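Local coordinates for hypothetical protein (Parabacteroides merdae, PDB 4OO3) that is probably an NAD-dependent oxidoreductase, pairing a Rossmann-fold nucleotide-binding region with a putative oxidoreductase C-terminal domain, at residues 17-22 with 41-46; 96-101 with 118-123; 146-151 with 397-402; 187-192 with 313-318; 230-235 with 293-298. One frame throughout, in Å; residues are numbered along the deposited sequence.

Overall arrangement
Interactions 1 and 2 lie in the Rossmann part, where the segments leave the ends of parallel strands; they touch through Asp-18 with Lys-100 and near His-21. Interaction 3, also buried, starts at the edge strand 145-147 of the same sheet but packs it against helix 395-412; it meets interaction 2 through Lys-119 and Met-149. Interactions 4 and 5 both reach the large mixed sheet, in which strands 183-190 and 297-306 are neighbours. Interaction 4 is the surface contact and the richest in direct polar bonds. Interaction 3 is almost wholly apolar, interaction 2 mixes packing with a bridging water and a weak lysine bond, and interaction 5 combines a buried phenylalanine with one polar bond at its rim.

Interaction 1: residues 17-22 with 41-46; sequences LDPGHF and VYAPTG
Leu-17 and Tyr-42 form a parallel beta bridge, their CA atoms 5.2 Å apart, and send their side chains to the same face of the sheet. Leu-17 CG is anti to the backbone N (chi1 -180°), and beyond it CD1 lies 4.3 Å from Tyr-42 CB. Met-83 of helix 79-86 packs on both residues, while Tyr-42 OH is hydrogen-bonded to Glu-86. At Asp-18 the backbone takes over: its N donates to Tyr-42 O at 2.9 Å, almost straight at 175°. This bond closes the pairing of strands 14-17 and 38-43, the first two strands of the chain and neighbours in the 3-2-1-4-5-6 order of the classical Rossmann sheet. The chain after strand 14-17 leads to helix 22-26, the place where Rossmann proteins commonly receive a dinucleotide. The Asp-18 side chain crosses the ring of Pro-44 at about a right angle. One carboxylate oxygen, Asp-18 OD1, rests 3.3 Å from Pro-44 CD; the other, OD2, is hydrogen-bonded to Tyr-104 OH. Pro-19 follows with a purely apolar touch, its CD 4.0 Å from Ala-43 CB.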
# COMPACT_ATOMS: atom_id res chain seq x y z
N LEU A 17 -1.08 -2.09 -18.80
CA LEU A 17 0.15 -2.71 -19.25
C LEU A 17 0.53 -3.90 -18.38
O LEU A 17 0.80 -3.75 -17.19
CB LEU A 17 1.28 -1.69 -19.24
CG LEU A 17 2.65 -2.19 -19.69
CD1 LEU A 17 2.64 -2.62 -21.15
CD2 LEU A 17 3.67 -1.10 -19.44
N ASP A 18 0.55 -5.08 -19.00
CA ASP A 18 0.95 -6.32 -18.35
C ASP A 18 0.33 -6.47 -16.96
O ASP A 18 1.04 -6.56 -15.96
CB ASP A 18 2.48 -6.39 -18.27
CG ASP A 18 2.99 -7.76 -17.84
OD1 ASP A 18 2.26 -8.76 -17.99
OD2 ASP A 18 4.14 -7.84 -17.37
N PRO A 19 -1.01 -6.48 -16.89
CA PRO A 19 -1.69 -6.61 -15.60
C PRO A 19 -1.50 -8.01 -15.03
O PRO A 19 -1.59 -8.99 -15.77
CB PRO A 19 -3.15 -6.37 -15.95
CG PRO A 19 -3.28 -6.85 -17.36
CD PRO A 19 -1.97 -6.47 -18.01
N GLY A 20 -1.18 -8.08 -13.75
CA GLY A 20 -0.97 -9.37 -13.09
C GLY A 20 -1.46 -9.42 -11.66
O GLY A 20 -1.15 -10.36 -10.95
N HIS A 21 -2.24 -8.42 -11.26
CA HIS A 21 -2.85 -8.35 -9.93
C HIS A 21 -4.27 -7.78 -10.07
O HIS A 21 -4.55 -7.06 -11.03
CB HIS A 21 -1.99 -7.47 -9.01
CG HIS A 21 -2.37 -7.55 -7.57
ND1 HIS A 21 -3.26 -6.67 -6.98
CD2 HIS A 21 -2.00 -8.41 -6.59
CE1 HIS A 21 -3.42 -6.98 -5.71
NE2 HIS A 21 -2.67 -8.03 -5.45
N PHE A 22 -5.15 -8.09 -9.12
CA PHE A 22 -6.54 -7.60 -9.08
C PHE A 22 -6.65 -6.07 -9.18
O PHE A 22 -7.60 -5.53 -9.73
CB PHE A 22 -7.21 -8.10 -7.78
CG PHE A 22 -8.58 -7.52 -7.50
CD1 PHE A 22 -9.56 -7.47 -8.48
CD2 PHE A 22 -8.91 -7.09 -6.22
CE1 PHE A 22 -10.82 -6.96 -8.21
CE2 PHE A 22 -10.17 -6.58 -5.94
CZ PHE A 22 -11.12 -6.52 -6.94
N VAL A 41 -5.38 -2.51 -23.72
CA VAL A 41 -4.59 -3.50 -22.99
C VAL A 41 -3.44 -4.03 -23.86
O VAL A 41 -3.65 -4.42 -25.01
CB VAL A 41 -5.48 -4.69 -22.55
CG1 VAL A 41 -4.65 -5.80 -21.91
CG2 VAL A 41 -6.59 -4.23 -21.61
N TYR A 42 -2.23 -4.03 -23.30
CA TYR A 42 -1.06 -4.65 -23.93
C TYR A 42 -0.42 -5.59 -22.92
O TYR A 42 -0.06 -5.18 -21.81
CB TYR A 42 -0.04 -3.59 -24.34
CG TYR A 42 -0.58 -2.59 -25.33
CD1 TYR A 42 -1.31 -1.50 -24.89
CD2 TYR A 42 -0.38 -2.74 -26.69
CE1 TYR A 42 -1.83 -0.58 -25.78
CE2 TYR A 42 -0.89 -1.82 -27.60
CZ TYR A 42 -1.62 -0.74 -27.13
OH TYR A 42 -2.13 0.19 -27.98
N ALA A 43 -0.24 -6.84 -23.31
CA ALA A 43 0.26 -7.84 -22.39
C ALA A 43 0.79 -9.05 -23.12
O ALA A 43 0.36 -9.34 -24.22
CB ALA A 43 -0.85 -8.26 -21.44
N PRO A 44 1.73 -9.78 -22.49
CA PRO A 44 2.01 -11.09 -23.06
C PRO A 44 0.78 -11.98 -22.93
O PRO A 44 -0.07 -11.74 -22.06
CB PRO A 44 3.17 -11.60 -22.20
CG PRO A 44 2.98 -10.92 -20.88
CD PRO A 44 2.37 -9.58 -21.18
N THR A 45 0.68 -12.99 -23.79
CA THR A 45 -0.40 -13.97 -23.69
C THR A 45 -0.23 -14.71 -22.37
O THR A 45 0.87 -14.80 -21.85
CB THR A 45 -0.32 -15.00 -24.83
OG1 THR A 45 0.96 -15.64 -24.80
CG2 THR A 45 -0.53 -14.35 -26.19
N GLY A 46 -1.33 -15.23 -21.83
CA GLY A 46 -1.24 -16.10 -20.67
C GLY A 46 -2.24 -15.84 -19.57
O GLY A 46 -3.15 -15.04 -19.71

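Interaction 2: residues 96-101 with 118-123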
# COMPACT_ATOMS: atom_id res chain seq x y z
N GLY A 96 1.10 -5.59 -11.21
CA GLY A 96 1.43 -6.98 -11.45
C GLY A 96 2.88 -7.27 -11.14
O GLY A 96 3.32 -7.14 -10.00
N ASN A 97 3.62 -7.68 -12.16
CA ASN A 97 5.00 -8.08 -11.99
C ASN A 97 5.90 -6.90 -11.60
O ASN A 97 6.17 -6.03 -12.41
CB ASN A 97 5.52 -8.75 -13.25
CG ASN A 97 6.79 -9.51 -13.01
OD1 ASN A 97 7.80 -8.92 -12.63
ND2 ASN A 97 6.75 -10.82 -13.20
N ASN A 98 6.36 -6.91 -10.35
CA ASN A 98 7.10 -5.79 -9.78
C ASN A 98 8.56 -5.74 -10.21
O ASN A 98 9.20 -4.70 -10.09
CB ASN A 98 7.01 -5.82 -8.25
CG ASN A 98 5.59 -5.65 -7.75
OD1 ASN A 98 4.82 -4.87 -8.31
ND2 ASN A 98 5.23 -6.36 -6.70
N GLY A 99 9.09 -6.85 -10.71
CA GLY A 99 10.46 -6.88 -11.22
C GLY A 99 10.58 -6.10 -12.52
O GLY A 99 11.54 -5.36 -12.72
N LYS A 100 9.57 -6.25 -13.38
CA LYS A 100 9.46 -5.52 -14.63
C LYS A 100 8.95 -4.07 -14.49
O LYS A 100 9.11 -3.26 -15.40
CB LYS A 100 8.50 -6.27 -15.56
CG LYS A 100 8.96 -7.64 -16.02
CD LYS A 100 7.78 -8.45 -16.54
CE LYS A 100 8.07 -9.12 -17.87
NZ LYS A 100 8.86 -10.37 -17.70
N LYS A 101 8.33 -3.74 -13.36
CA LYS A 101 7.51 -2.53 -13.25
C LYS A 101 8.26 -1.23 -13.51
O LYS A 101 7.76 -0.37 -14.23
CB LYS A 101 6.88 -2.46 -11.86
CG LYS A 101 6.00 -1.25 -11.62
CD LYS A 101 5.62 -1.12 -10.15
CE LYS A 101 4.62 -2.16 -9.71
NZ LYS A 101 3.26 -1.89 -10.25
N ASP A 118 0.38 0.58 -8.81
CA ASP A 118 0.33 -0.03 -7.50
C ASP A 118 1.74 -0.02 -6.90
O ASP A 118 2.75 0.09 -7.60
CB ASP A 118 -0.18 -1.47 -7.60
CG ASP A 118 -0.73 -1.98 -6.28
OD1 ASP A 118 -0.78 -1.21 -5.30
OD2 ASP A 118 -1.14 -3.16 -6.25
N LYS A 119 1.80 -0.12 -5.58
CA LYS A 119 3.07 -0.38 -4.90
C LYS A 119 3.56 -1.81 -5.16
O LYS A 119 2.77 -2.68 -5.54
CB LYS A 119 2.93 -0.13 -3.40
CG LYS A 119 1.68 -0.70 -2.74
CD LYS A 119 1.94 -1.87 -1.81
CE LYS A 119 2.26 -3.15 -2.54
NZ LYS A 119 1.92 -4.31 -1.69
N PRO A 120 4.87 -2.06 -5.00
CA PRO A 120 5.97 -1.11 -4.83
C PRO A 120 6.54 -0.73 -6.19
O PRO A 120 6.77 -1.60 -7.03
CB PRO A 120 7.00 -1.93 -4.04
CG PRO A 120 6.77 -3.33 -4.47
CD PRO A 120 5.33 -3.46 -4.87
N MSE A 121 6.78 0.57 -6.39
CA MSE A 121 7.37 1.09 -7.64
C MSE A 121 8.84 0.84 -7.76
O MSE A 121 9.42 1.05 -8.82
CB MSE A 121 7.07 2.59 -7.76
CG MSE A 121 5.57 2.80 -7.88
SE MSE A 121 5.18 4.56 -8.68
CE MSE A 121 5.80 5.63 -7.16
N ALA A 122 9.47 0.40 -6.67
CA ALA A 122 10.86 -0.09 -6.71
C ALA A 122 11.04 -1.18 -5.66
O ALA A 122 10.50 -1.06 -4.56
CB ALA A 122 11.84 1.05 -6.48
N ILE A 123 11.81 -2.22 -6.01
CA ILE A 123 12.03 -3.39 -5.14
C ILE A 123 13.50 -3.61 -4.73
O ILE A 123 13.82 -4.61 -4.08
CB ILE A 123 11.51 -4.70 -5.79
CG1 ILE A 123 12.30 -5.04 -7.06
CG2 ILE A 123 10.03 -4.59 -6.10
CD1 ILE A 123 11.91 -6.37 -7.68
O HOH W 1 2.60 -5.47 -5.57
O HOH W 2 9.16 -2.03 -8.67
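Asn-98 reaches across to Ile-123 and Pro-120 with every atom of its side chain. Its CB lies 3.9 Å from Ile-123 CG2. Asn-98 CG, anti to the carbonyl carbon (chi1 -63°), is 3.6 Å from Pro-120 CD; the two side chains cross at about a right angle. At the tip OD1 also stands near that CD, and Asn-98 ND2 comes closer still, 3.4 Å from Pro-120 CD. The amide nitrogen donates to Gln-212 O and to water 1, which in turn donates to Lys-119 O, so two bonds fix the rotation of the group. The contact belongs to a beta-alpha-beta crossover: helix 98-110 links the adjacent parallel strands 91-94 and 114-117, and its N-terminal turn meets the chain leaving the second strand. That chain runs Asp-118, Lys-119, Pro-120 with a cis peptide before the proline, resembling the Glu-Lys-Pro motif of Gfo/Idh/MocA oxidoreductases. The helix start is capped by Asn-97 OD1, which accepts from Lys-100 N at 3.3 Å and weakly from Gly-99 N. One turn into the helix, Lys-101 CG is anti to the backbone N and the chain bends at chi3 and chi4. Lys-101 CD is 3.4 Å from Pro-120 O, and NZ makes a weak hydrogen bond of 3.3 Å to Asp-118 O. The same ammonium group is held by Gln-94 OE1 and Ser-117 OG. Beside Asn-98, Ile-123 CD1 rests 3.9 Å from Gly-99 CA.

Interaction 3: residues 146-151 with 397-402; sequences YDIMTE and AHFGQV
Buried apolar packing sets Ile-148, Thr-150 and their neighbours, just past the edge strand 145-147 of the Rossmann sheet, against Val-402, Phe-399 and His-398 on one side of helix 395-412. Val-402 lays its two methyls against the backbone: CG1 lies 4.0 Å from Ile-148 CA, and CG2 is 3.8 Å from Met-149 O. Ile-148 and the ring of Phe-399 cross obliquely, with CG2 of the isoleucine 3.6 Å from CE2. Phe-399 CG is anti to the backbone N (chi1 -168°), and on its ring CD2 is 3.9 Å from Thr-150 CG2. Thr-150 CG2 sits 3.7 Å from Phe-399 CA, while Thr-150 O faces His-398 CB. The polar branch of the threonine turns to its own segment, OG1 donating to Glu-151 OE2 at 2.8 Å. Water 3 donates to the same oxygen and lies in the ring plane of His-398, 2.6 Å from its ND1. An alanine in place of Thr-150 would probably open a gap against Phe-399 and leave Glu-151 OE2 without its hydroxyl partner. On the sheet side Tyr-146 pairs with strand 114-117 through backbone bonds; helix 419-439 adds Lys-426 and Tyr-427 as partners of Asp-147, and helix 220-231 touches Met-149, a selenomethionine, and Thr-150.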
# COMPACT_ATOMS: atom_id res chain seq x y z
N TYR A 146 2.23 8.35 -9.90
CA TYR A 146 1.59 8.20 -8.58
C TYR A 146 1.45 6.73 -8.22
O TYR A 146 1.23 5.90 -9.10
CB TYR A 146 0.22 8.85 -8.60
CG TYR A 146 -0.32 9.26 -7.25
CD1 TYR A 146 0.45 10.00 -6.37
CD2 TYR A 146 -1.62 8.94 -6.87
CE1 TYR A 146 -0.04 10.40 -5.14
CE2 TYR A 146 -2.11 9.33 -5.63
CZ TYR A 146 -1.32 10.06 -4.78
OH TYR A 146 -1.78 10.46 -3.56
N ASP A 147 1.59 6.41 -6.94
CA ASP A 147 1.26 5.07 -6.47
C ASP A 147 0.00 5.06 -5.60
O ASP A 147 -0.62 6.08 -5.37
CB ASP A 147 2.47 4.36 -5.82
CG ASP A 147 2.98 5.03 -4.55
OD1 ASP A 147 2.36 5.98 -4.03
OD2 ASP A 147 4.04 4.56 -4.07
N ILE A 148 -0.37 3.87 -5.14
CA ILE A 148 -1.66 3.65 -4.53
C ILE A 148 -1.52 3.28 -3.05
O ILE A 148 -1.37 2.11 -2.70
CB ILE A 148 -2.41 2.55 -5.31
CG1 ILE A 148 -2.53 2.96 -6.79
CG2 ILE A 148 -3.79 2.31 -4.70
CD1 ILE A 148 -2.96 1.86 -7.73
N MSE A 149 -1.56 4.31 -2.20
CA MSE A 149 -1.49 4.16 -0.74
C MSE A 149 -2.90 4.15 -0.17
O MSE A 149 -3.42 5.17 0.25
CB MSE A 149 -0.68 5.30 -0.13
CG MSE A 149 0.75 5.36 -0.65
SE MSE A 149 1.77 3.82 0.03
CE MSE A 149 1.87 2.74 -1.60
N THR A 150 -3.51 2.97 -0.15
CA THR A 150 -4.90 2.82 0.29
C THR A 150 -5.13 3.07 1.79
O THR A 150 -6.19 3.56 2.18
CB THR A 150 -5.41 1.41 -0.05
OG1 THR A 150 -4.45 0.43 0.39
CG2 THR A 150 -5.60 1.26 -1.55
N GLU A 151 -4.13 2.77 2.62
CA GLU A 151 -4.32 2.75 4.08
C GLU A 151 -4.45 4.14 4.69
O GLU A 151 -4.89 4.27 5.83
CB GLU A 151 -3.17 1.99 4.75
CG GLU A 151 -3.00 0.57 4.22
CD GLU A 151 -4.33 -0.17 4.13
OE1 GLU A 151 -4.97 -0.35 5.20
OE2 GLU A 151 -4.74 -0.54 3.01
N ALA A 397 -13.29 0.48 -1.48
CA ALA A 397 -13.63 1.89 -1.30
C ALA A 397 -12.38 2.73 -1.04
O ALA A 397 -12.27 3.85 -1.54
CB ALA A 397 -14.63 2.06 -0.17
N HIS A 398 -11.44 2.20 -0.26
CA HIS A 398 -10.17 2.90 -0.02
C HIS A 398 -9.39 3.07 -1.32
O HIS A 398 -8.76 4.11 -1.53
CB HIS A 398 -9.28 2.17 1.00
CG HIS A 398 -9.90 2.03 2.35
ND1 HIS A 398 -9.71 0.92 3.15
CD2 HIS A 398 -10.72 2.86 3.04
CE1 HIS A 398 -10.38 1.07 4.27
NE2 HIS A 398 -11.01 2.23 4.24
N PHE A 399 -9.43 2.05 -2.17
CA PHE A 399 -8.73 2.06 -3.45
C PHE A 399 -9.37 3.06 -4.41
O PHE A 399 -8.68 3.79 -5.12
CB PHE A 399 -8.75 0.65 -4.05
CG PHE A 399 -7.84 0.45 -5.22
CD1 PHE A 399 -8.23 0.82 -6.50
CD2 PHE A 399 -6.60 -0.15 -5.05
CE1 PHE A 399 -7.40 0.63 -7.58
CE2 PHE A 399 -5.76 -0.34 -6.13
CZ PHE A 399 -6.16 0.05 -7.40
N GLY A 400 -10.70 3.08 -4.44
CA GLY A 400 -11.46 4.02 -5.26
C GLY A 400 -11.19 5.47 -4.90
O GLY A 400 -11.13 6.32 -5.78
N GLN A 401 -11.00 5.75 -3.61
CA GLN A 401 -10.70 7.11 -3.17
C GLN A 401 -9.36 7.58 -3.73
O GLN A 401 -9.23 8.73 -4.13
CB GLN A 401 -10.67 7.19 -1.64
CG GLN A 401 -12.04 7.14 -0.98
CD GLN A 401 -11.93 7.07 0.54
OE1 GLN A 401 -11.33 7.95 1.16
NE2 GLN A 401 -12.52 6.03 1.14
N VAL A 402 -8.38 6.68 -3.75
CA VAL A 402 -7.06 6.99 -4.31
C VAL A 402 -7.18 7.29 -5.80
O VAL A 402 -6.62 8.27 -6.29
CB VAL A 402 -6.04 5.86 -4.09
CG1 VAL A 402 -4.68 6.23 -4.68
CG2 VAL A 402 -5.88 5.55 -2.61
O HOH W 3 -7.68 -0.58 2.44

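Interaction 4: residues 187-192 with 313-318; sequences SVHHLF and GGDTHF
An antiparallel strand pair, closed at one end by a His-carboxylate hydrogen bond between His-190 and Asp-315, joins strands 183-190 and 316-322 of the large mixed sheet. The two axes approach to 4.8 Å with their directions 169° apart. Val-188 and Thr-316 form the hydrogen-bonded pair: Val-188 N donates to Thr-316 O at 3.0 Å, and Thr-316 N returns a bond of 3.1 Å to Val-188 O. Their side chains lie side by side on one face, Thr-316 OG1 being 3.2 Å from Val-188 CB. Ser-187 and His-317, the non-hydrogen-bonded pair, project from the other face, where Ser-187 OG and His-317 ND1 are hydrogen-bonded at 2.9 Å, the hydroxyl meeting the ring at its edge. Asp-315 CG is anti to the carbonyl carbon (chi1 -64°), and its OD1 accepts from His-190 ND1 at 2.7 Å with a nearly straight 171°. Ring and carboxylate are almost coplanar, and the oxygen is met nearly along its C-O axis. Water 4 accepts from His-190 N beside this pair. A phenylalanine in place of His-190 would probably leave Asp-315 OD1 without its ring donor and the carboxylate freer to turn. On its other flank strand 183-190 runs parallel to strand 297-306, bonded through Ile-304 and Asn-306; Phe-309 meets the His-190 ring edge-to-face, while His-317 packs on Ile-330 and Gln-332 of strand 326-332.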
# COMPACT_ATOMS: atom_id res chain seq x y z
N SER A 187 2.54 -6.15 11.00
CA SER A 187 1.43 -6.79 10.30
C SER A 187 1.74 -8.25 10.06
O SER A 187 2.89 -8.61 9.79
CB SER A 187 1.18 -6.11 8.95
OG SER A 187 1.03 -4.72 9.12
N VAL A 188 0.71 -9.09 10.17
CA VAL A 188 0.78 -10.49 9.76
C VAL A 188 -0.29 -10.70 8.69
O VAL A 188 -1.48 -10.58 8.97
CB VAL A 188 0.52 -11.43 10.95
CG1 VAL A 188 0.68 -12.88 10.52
CG2 VAL A 188 1.45 -11.10 12.11
N HIS A 189 0.16 -11.00 7.47
CA HIS A 189 -0.71 -11.26 6.34
C HIS A 189 -0.63 -12.73 5.96
O HIS A 189 0.23 -13.45 6.44
CB HIS A 189 -0.31 -10.40 5.15
CG HIS A 189 -0.53 -8.94 5.37
ND1 HIS A 189 -1.78 -8.36 5.33
CD2 HIS A 189 0.33 -7.94 5.67
CE1 HIS A 189 -1.68 -7.07 5.58
NE2 HIS A 189 -0.41 -6.79 5.79
N HIS A 190 -1.54 -13.17 5.09
CA HIS A 190 -1.63 -14.58 4.71
C HIS A 190 -1.73 -14.79 3.21
O HIS A 190 -2.45 -14.07 2.52
CB HIS A 190 -2.79 -15.24 5.46
CG HIS A 190 -2.60 -15.24 6.94
ND1 HIS A 190 -2.98 -14.19 7.75
CD2 HIS A 190 -2.01 -16.14 7.76
CE1 HIS A 190 -2.66 -14.45 9.00
NE2 HIS A 190 -2.07 -15.63 9.04
N LEU A 191 -1.00 -15.78 2.70
CA LEU A 191 -0.87 -16.00 1.26
C LEU A 191 -2.14 -16.60 0.69
O LEU A 191 -2.57 -16.21 -0.40
CB LEU A 191 0.32 -16.92 0.96
CG LEU A 191 1.70 -16.42 1.40
CD1 LEU A 191 2.67 -17.57 1.59
CD2 LEU A 191 2.26 -15.41 0.40
N PHE A 192 -2.74 -17.53 1.43
CA PHE A 192 -3.92 -18.24 0.98
C PHE A 192 -5.14 -17.91 1.84
O PHE A 192 -5.12 -18.09 3.06
CB PHE A 192 -3.67 -19.75 1.01
CG PHE A 192 -4.83 -20.56 0.50
CD1 PHE A 192 -5.25 -20.43 -0.81
CD2 PHE A 192 -5.51 -21.43 1.34
CE1 PHE A 192 -6.32 -21.16 -1.30
CE2 PHE A 192 -6.59 -22.16 0.86
CZ PHE A 192 -6.99 -22.03 -0.46
N GLY A 313 -9.75 -17.04 12.49
CA GLY A 313 -8.48 -16.33 12.54
C GLY A 313 -8.51 -15.24 11.50
O GLY A 313 -9.57 -14.88 10.99
N GLY A 314 -7.34 -14.70 11.17
CA GLY A 314 -7.25 -13.66 10.15
C GLY A 314 -5.97 -12.85 10.20
O GLY A 314 -5.06 -13.13 10.98
N ASP A 315 -5.90 -11.84 9.34
CA ASP A 315 -4.77 -10.93 9.29
C ASP A 315 -4.76 -10.06 10.53
O ASP A 315 -5.80 -9.53 10.92
CB ASP A 315 -4.84 -10.05 8.04
CG ASP A 315 -4.72 -10.85 6.76
OD1 ASP A 315 -4.42 -12.06 6.81
OD2 ASP A 315 -4.92 -10.26 5.69
N THR A 316 -3.60 -9.92 11.16
CA THR A 316 -3.47 -9.13 12.37
C THR A 316 -2.63 -7.87 12.15
O THR A 316 -1.84 -7.78 11.20
CB THR A 316 -2.86 -9.95 13.53
OG1 THR A 316 -1.51 -10.32 13.22
CG2 THR A 316 -3.68 -11.21 13.77
N HIS A 317 -2.84 -6.88 13.02
CA HIS A 317 -2.03 -5.66 13.02
C HIS A 317 -2.00 -5.01 14.39
O HIS A 317 -3.03 -4.92 15.07
CB HIS A 317 -2.56 -4.65 11.99
CG HIS A 317 -1.71 -3.41 11.87
ND1 HIS A 317 -0.59 -3.36 11.07
CD2 HIS A 317 -1.81 -2.20 12.47
CE1 HIS A 317 -0.04 -2.16 11.17
NE2 HIS A 317 -0.76 -1.44 12.02
N PHE A 318 -0.81 -4.59 14.80
CA PHE A 318 -0.61 -3.86 16.06
C PHE A 318 0.33 -2.71 15.79
O PHE A 318 1.33 -2.88 15.09
CB PHE A 318 0.00 -4.75 17.14
CG PHE A 318 0.58 -3.98 18.32
CD1 PHE A 318 -0.25 -3.50 19.32
CD2 PHE A 318 1.94 -3.75 18.42
CE1 PHE A 318 0.27 -2.81 20.40
CE2 PHE A 318 2.47 -3.06 19.49
CZ PHE A 318 1.63 -2.59 20.49
O HOH W 4 -3.34 -11.38 4.06

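Interaction 5: residues 230-235 with 293-298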
# COMPACT_ATOMS: atom_id res chain seq x y z
N GLU A 230 1.01 9.73 9.01
CA GLU A 230 0.38 9.92 10.32
C GLU A 230 1.21 10.81 11.25
O GLU A 230 0.66 11.69 11.92
CB GLU A 230 0.15 8.58 11.01
CG GLU A 230 -0.87 7.69 10.34
CD GLU A 230 -0.81 6.26 10.84
OE1 GLU A 230 0.21 5.89 11.46
OE2 GLU A 230 -1.76 5.50 10.62
N ALA A 231 2.51 10.57 11.30
CA ALA A 231 3.37 11.14 12.34
C ALA A 231 4.06 12.43 11.91
O ALA A 231 4.55 13.17 12.76
CB ALA A 231 4.39 10.12 12.80
N PHE A 232 4.10 12.69 10.60
CA PHE A 232 4.66 13.93 10.07
C PHE A 232 3.75 14.53 9.00
O PHE A 232 4.18 14.75 7.86
CB PHE A 232 6.07 13.68 9.51
CG PHE A 232 7.01 13.02 10.48
CD1 PHE A 232 7.00 11.65 10.65
CD2 PHE A 232 7.89 13.78 11.24
CE1 PHE A 232 7.85 11.03 11.55
CE2 PHE A 232 8.75 13.18 12.13
CZ PHE A 232 8.73 11.80 12.30
N PRO A 233 2.48 14.82 9.36
CA PRO A 233 1.49 15.19 8.35
C PRO A 233 1.95 16.34 7.45
O PRO A 233 2.35 17.39 7.94
CB PRO A 233 0.26 15.62 9.17
CG PRO A 233 0.49 15.09 10.55
CD PRO A 233 1.97 15.02 10.73
N ASP A 234 1.91 16.11 6.14
CA ASP A 234 2.20 17.15 5.15
C ASP A 234 3.62 17.75 5.23
O ASP A 234 3.89 18.75 4.57
CB ASP A 234 1.15 18.26 5.22
CG ASP A 234 -0.25 17.76 4.94
OD1 ASP A 234 -0.40 16.62 4.46
OD2 ASP A 234 -1.22 18.51 5.20
N GLN A 235 4.51 17.15 6.01
CA GLN A 235 5.91 17.57 6.05
C GLN A 235 6.68 16.89 4.93
O GLN A 235 6.55 15.67 4.72
CB GLN A 235 6.55 17.21 7.39
CG GLN A 235 5.88 17.87 8.59
CD GLN A 235 6.47 17.40 9.90
OE1 GLN A 235 7.69 17.25 10.02
NE2 GLN A 235 5.62 17.16 10.89
N LYS A 293 15.49 5.77 11.68
CA LYS A 293 15.18 7.08 12.22
C LYS A 293 14.66 7.97 11.10
O LYS A 293 15.25 8.02 10.01
CB LYS A 293 16.40 7.70 12.89
CG LYS A 293 16.69 7.08 14.24
CD LYS A 293 17.92 7.65 14.91
CE LYS A 293 17.96 7.24 16.37
NZ LYS A 293 19.32 7.36 16.96
N ILE A 294 13.54 8.63 11.37
CA ILE A 294 12.97 9.61 10.45
C ILE A 294 12.87 10.93 11.21
O ILE A 294 12.08 11.05 12.16
CB ILE A 294 11.61 9.15 9.88
CG1 ILE A 294 10.88 10.34 9.24
CG2 ILE A 294 10.72 8.53 10.95
CD1 ILE A 294 9.77 9.95 8.30
N LYS A 295 13.69 11.90 10.80
CA LYS A 295 13.81 13.19 11.49
C LYS A 295 14.00 13.01 12.99
O LYS A 295 13.32 13.65 13.79
CB LYS A 295 12.60 14.08 11.20
CG LYS A 295 12.27 14.17 9.73
CD LYS A 295 11.89 15.57 9.28
CE LYS A 295 10.50 15.96 9.72
NZ LYS A 295 10.44 17.41 10.05
N GLY A 296 14.92 12.12 13.35
CA GLY A 296 15.29 11.90 14.76
C GLY A 296 14.40 10.91 15.50
O GLY A 296 14.75 10.50 16.60
N VAL A 297 13.28 10.53 14.89
CA VAL A 297 12.31 9.63 15.53
C VAL A 297 12.56 8.20 15.08
O VAL A 297 12.55 7.92 13.89
CB VAL A 297 10.86 10.02 15.16
CG1 VAL A 297 9.86 9.09 15.83
CG2 VAL A 297 10.58 11.46 15.53
N THR A 298 12.78 7.29 16.03
CA THR A 298 12.99 5.89 15.71
C THR A 298 11.65 5.20 15.42
O THR A 298 10.76 5.18 16.27
CB THR A 298 13.72 5.14 16.84
OG1 THR A 298 15.00 5.74 17.08
CG2 THR A 298 13.92 3.68 16.46
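Apolar packing centres on Phe-232, whose ring meets Ile-294, Lys-295 and Val-297. Ile-294 provides a CH-pi contact, its CG1 lying over one face 4.2 Å from the ring centroid and 26° off the normal. Its CG2 is also 3.9 Å from Phe-232 CE1. Val-297 approaches at the edge, near the ring plane, with CG2 3.7 Å from Phe-232 CZ. Lys-295 uses the carbon part of its chain: CE comes within 3.7 Å of Phe-232 CD2, obliquely to the ring. The backbone joins in as well, since Phe-232 CZ stands 3.4 Å from Ile-294 O. Polar contact across the segments rests on one hydrogen bond, Lys-295 NZ to Gln-235 OE1 at 2.8 Å. The Gln-235 chain is extended beyond CG, whereas the lysine chain bends at chi2, chi3 and chi4, and the donor reaches the amide oxygen nearly in line with its C=O bond (169°). Backbone bonds shape both segments. A type I' turn from Ile-294 to Val-297 makes the beta hairpin between strands 282-294 and 297-306, and a type II turn from Phe-232 to Gln-235, closed by Gln-235 N to Phe-232 O, follows helix 220-231. The contacts of Phe-232 and Gln-235 thus join the hairpin end to the end of that helix. Because a neutral amide oxygen receives the lysine, its charge is not cancelled within the pair; both residues are partly exposed and touch a crystal neighbour, so this bond is likely to be more adaptable than the buried ring packing.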